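Local coordinates for putative Killer protein (Pseudomonas putida, PDB 6F8S), which probably acts as the HigB-type, RelE-like toxin of a type II toxin-antitoxin pair, a family that typically cleaves mRNA on the ribosome, at residues C81-W84 against V90-E93; S29-V34 against I72-Q77. All blocks are in the same frame, centred on the assembly; numbering follows the deposited sequence.

Overall arrangement
Following the modelled chain from its N terminus, interaction 2 opens first: the start of helix 31-44 is met again some 40 residues later by the end of strand 69-73 and the turn after it. That large loop contains the rest of the helix and helix 49-52. Only then does interaction 1 open, closing the short hairpin of strands 79-85 and 88-95. The two contacts are therefore in series, neither nested nor crossed. Their centres lie about 17 Å apart on opposite sides of the chain's centre, yet they share one antiparallel sheet, in which strand 79-85 is flanked by 69-73 and 88-95. Phe-82 CE1 touches Ile-72 CG2 at 4.2 Å, joining them by packing.

Interaction 1: C81-W84 against V90-E93; sequences CFTW and VNVE
Cys-81 pairs with Glu-93 and Thr-83 with Val-90 in a beta hairpin interrupted by a beta bulge. Both are antiparallel hydrogen-bonded pairs, but between them Phe-82 faces two residues, Asn-91 and Val-92. Asn-91 takes up the extra step with a left-handed backbone conformation, and the strand turns a corner there.

The backbone is the tight part. Thr-83 N reaches Val-90 O at 2.7 Å in an almost straight bond, and Val-90 N returns one to Thr-83 O at the same length. At the other pair, Glu-93 N gives a fairly straight bond to Cys-81 O, whereas the bond from Cys-81 N to Glu-93 O is more bent (140° at the hydrogen), with the donor above the carbonyl plane. Cys-81 O also takes a CH...O contact from Val-92 CA at 3.2 Å.

Side-chain contact is sparser. Phe-82 CB touches Val-92 CG2 at 4.0 Å, while the buried ring leads away from the partner strand to Leu-51 and Leu-42; Val-92 also reaches Leu-42. The solvent side is segment 90-93, where all four residues are exposed. Thr-83 and Asn-91 run side by side, their OG1 and ND2 4.0 Å apart and not bonded. The one close side-chain touch is made by CG1 of Val-90, which, set between its own N and carbonyl carbon (chi1 79°), rests on Thr-83 CB at 3.5 Å.

Interaction 2: S29-V34 against I72-Q77; sequences SDIKSV and IRVNDQ
Ile-31 and Val-34, one turn apart at the start of helix 31-44, meet Val-74 and Asn-75 just beyond the end of strand 69-73, and what crosses between them is van der Waals contact. Val-34 points at the turn; its CG1, anti to the backbone N (chi1 170°), sits 3.3 Å from Val-74 O and 4.0 Å from Val-74 CG1, the two valine side chains passing antiparallel to one another. Ile-31 CG1 approaches the same Val-74 methyl more distantly.

Methyl against amide is the second kind. Ile-31 crosses Asn-75 at a slant, with CD1 brought to 3.2 Å from ND2, a close approach of a methyl to a polar nitrogen.

Here the helix of this RelE-like toxin fold is laid over its antiparallel sheet, and the contact sits at the outer end of that packing, near the surface.

The remaining bonds are local to each side. Asn-75 forms an Asx turn: OD1 accepts from Gln-77 N at 2.8 Å, the donor standing 39° out of the carbonyl plane, and also from Trp-78 N. With the oxygen held by two backbone donors, ND2 is left on the side of Ile-31. The turn is tied down further by Gln-77 NE2, which bonds Asp-96. On the helix side Asp-30 is the N-cap, its carboxylate accepting weak bonds from Lys-32 N (to OD1, 3.5 Å) and Ser-33 N (to OD2, 3.3 Å). Its backbone O receives Val-34 N at 3.1 Å, closing the first helical turn, while Ser-33 O is bonded by a basic side chain of another protein chain.

Interaction 1: C81-W84 against V90-E93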
# COMPACT_ATOMS: atom_id res chain seq x y z
N CYS B 81 -0.17 13.79 18.76
CA CYS B 81 -0.85 12.78 19.59
C CYS B 81 -1.80 11.96 18.73
O CYS B 81 -2.34 12.47 17.75
CB CYS B 81 -1.64 13.44 20.75
SG CYS B 81 -0.85 13.38 22.40
N PHE B 82 -2.00 10.70 19.10
CA PHE B 82 -2.92 9.82 18.37
C PHE B 82 -3.23 8.55 19.16
O PHE B 82 -2.52 8.19 20.11
CB PHE B 82 -2.34 9.41 17.01
CG PHE B 82 -1.09 8.57 17.12
CD1 PHE B 82 0.16 9.16 17.18
CD2 PHE B 82 -1.17 7.19 17.19
CE1 PHE B 82 1.32 8.39 17.30
CE2 PHE B 82 -0.02 6.42 17.31
CZ PHE B 82 1.22 7.02 17.37
N THR B 83 -4.28 7.86 18.74
CA THR B 83 -4.56 6.54 19.27
C THR B 83 -4.30 5.46 18.21
O THR B 83 -4.71 5.57 17.05
CB THR B 83 -6.01 6.42 19.76
OG1 THR B 83 -6.37 7.61 20.47
CG2 THR B 83 -6.15 5.18 20.67
N TRP B 84 -3.61 4.41 18.63
CA TRP B 84 -3.37 3.30 17.74
C TRP B 84 -4.54 2.31 17.74
O TRP B 84 -4.99 1.88 18.80
CB TRP B 84 -2.08 2.58 18.13
CG TRP B 84 -1.80 1.53 17.14
CD1 TRP B 84 -2.01 0.20 17.28
CD2 TRP B 84 -1.34 1.73 15.80
NE1 TRP B 84 -1.68 -0.46 16.13
CE2 TRP B 84 -1.26 0.46 15.20
CE3 TRP B 84 -0.96 2.86 15.06
CZ2 TRP B 84 -0.82 0.27 13.88
CZ3 TRP B 84 -0.53 2.68 13.76
CH2 TRP B 84 -0.46 1.40 13.18
N VAL B 90 -5.60 6.90 14.85
CA VAL B 90 -6.91 7.55 14.93
C VAL B 90 -6.86 8.72 15.92
O VAL B 90 -6.03 8.73 16.85
CB VAL B 90 -8.02 6.52 15.35
CG1 VAL B 90 -7.98 6.25 16.85
CG2 VAL B 90 -9.39 7.00 14.92
N ASN B 91 -7.75 9.71 15.75
CA ASN B 91 -7.76 10.90 16.61
C ASN B 91 -6.43 11.63 16.66
O ASN B 91 -5.90 11.90 17.74
CB ASN B 91 -8.14 10.53 18.05
CG ASN B 91 -9.55 10.08 18.17
OD1 ASN B 91 -10.45 10.62 17.50
ND2 ASN B 91 -9.78 9.07 19.00
N VAL B 92 -5.88 11.93 15.49
CA VAL B 92 -4.60 12.61 15.43
C VAL B 92 -4.75 14.09 15.84
O VAL B 92 -5.60 14.80 15.32
CB VAL B 92 -3.99 12.49 14.03
CG1 VAL B 92 -2.66 13.16 13.97
CG2 VAL B 92 -3.86 11.00 13.67
N GLU B 93 -3.96 14.52 16.82
CA GLU B 93 -4.03 15.87 17.33
C GLU B 93 -2.63 16.47 17.42
O GLU B 93 -1.64 15.75 17.33
CB GLU B 93 -4.68 15.89 18.71
CG GLU B 93 -5.83 14.90 18.85
CD GLU B 93 -6.18 14.58 20.30
OE1 GLU B 93 -5.50 15.11 21.23
OE2 GLU B 93 -7.11 13.75 20.49

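Interaction 2: S29-V34 against I72-Q77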
# COMPACT_ATOMS: atom_id res chain seq x y z
N SER B 29 14.65 20.03 7.89
CA SER B 29 14.73 20.96 9.01
C SER B 29 13.40 21.66 9.22
O SER B 29 12.74 21.48 10.25
CB SER B 29 15.85 21.98 8.78
N ASP B 30 13.03 22.48 8.23
CA ASP B 30 11.75 23.18 8.14
C ASP B 30 10.58 22.44 8.81
O ASP B 30 10.34 21.27 8.51
CB ASP B 30 11.45 23.41 6.65
CG ASP B 30 10.04 23.88 6.40
OD1 ASP B 30 9.54 24.73 7.17
OD2 ASP B 30 9.44 23.40 5.41
N ILE B 31 9.88 23.11 9.72
CA ILE B 31 8.84 22.46 10.52
C ILE B 31 7.71 21.87 9.69
O ILE B 31 7.24 20.76 9.97
CB ILE B 31 8.23 23.41 11.57
CG1 ILE B 31 7.08 22.71 12.32
CG2 ILE B 31 7.77 24.71 10.94
CD1 ILE B 31 6.78 23.31 13.68
N LYS B 32 7.28 22.59 8.66
CA LYS B 32 6.22 22.11 7.80
C LYS B 32 6.64 20.79 7.12
O LYS B 32 5.88 19.82 7.10
CB LYS B 32 5.84 23.16 6.75
CG LYS B 32 4.68 22.75 5.88
CD LYS B 32 4.41 23.76 4.75
CE LYS B 32 3.75 23.05 3.56
NZ LYS B 32 4.40 23.35 2.24
N SER B 33 7.86 20.75 6.59
CA SER B 33 8.39 19.58 5.92
C SER B 33 8.45 18.37 6.84
O SER B 33 8.11 17.26 6.44
CB SER B 33 9.78 19.87 5.36
OG SER B 33 9.67 20.36 4.04
N VAL B 34 8.87 18.60 8.08
CA VAL B 34 8.94 17.55 9.09
C VAL B 34 7.52 17.04 9.40
O VAL B 34 7.28 15.83 9.48
CB VAL B 34 9.63 18.05 10.38
CG1 VAL B 34 9.49 17.04 11.53
CG2 VAL B 34 11.10 18.36 10.10
N ILE B 72 4.41 11.41 18.77
CA ILE B 72 5.71 11.45 18.14
C ILE B 72 6.20 12.89 18.05
O ILE B 72 5.42 13.83 17.89
CB ILE B 72 5.69 10.80 16.74
CG1 ILE B 72 4.64 11.44 15.86
CG2 ILE B 72 5.41 9.27 16.85
CD1 ILE B 72 4.69 10.96 14.44
N ARG B 73 7.51 13.07 18.21
CA ARG B 73 8.12 14.38 18.15
C ARG B 73 8.03 14.95 16.74
O ARG B 73 8.38 14.27 15.78
CB ARG B 73 9.58 14.29 18.60
CG ARG B 73 10.32 15.63 18.75
CD ARG B 73 11.64 15.43 19.50
NE ARG B 73 12.34 16.68 19.77
CZ ARG B 73 13.10 17.33 18.89
NH1 ARG B 73 13.26 16.84 17.67
NH2 ARG B 73 13.70 18.47 19.23
N VAL B 74 7.54 16.18 16.62
CA VAL B 74 7.69 16.95 15.38
C VAL B 74 8.90 17.89 15.54
O VAL B 74 9.77 17.95 14.68
CB VAL B 74 6.42 17.78 15.03
CG1 VAL B 74 6.71 18.76 13.90
CG2 VAL B 74 5.27 16.86 14.66
N ASN B 75 8.93 18.63 16.65
CA ASN B 75 10.15 19.29 17.11
C ASN B 75 10.13 19.44 18.63
O ASN B 75 9.33 18.77 19.31
CB ASN B 75 10.37 20.64 16.42
CG ASN B 75 9.24 21.66 16.66
OD1 ASN B 75 8.49 21.60 17.64
ND2 ASN B 75 9.13 22.61 15.75
N ASP B 76 10.99 20.29 19.17
CA ASP B 76 11.07 20.48 20.61
C ASP B 76 9.75 21.01 21.21
O ASP B 76 9.46 20.82 22.39
CB ASP B 76 12.23 21.41 20.98
CG ASP B 76 11.99 22.86 20.54
OD1 ASP B 76 11.25 23.08 19.55
OD2 ASP B 76 12.53 23.79 21.18
N GLN B 77 8.96 21.68 20.38
CA GLN B 77 7.72 22.30 20.85
C GLN B 77 6.49 21.41 20.57
O GLN B 77 5.66 21.20 21.44
CB GLN B 77 7.54 23.70 20.21
CG GLN B 77 6.31 24.44 20.74
CD GLN B 77 6.00 25.75 20.01
OE1 GLN B 77 6.71 26.14 19.08
NE2 GLN B 77 4.94 26.43 20.44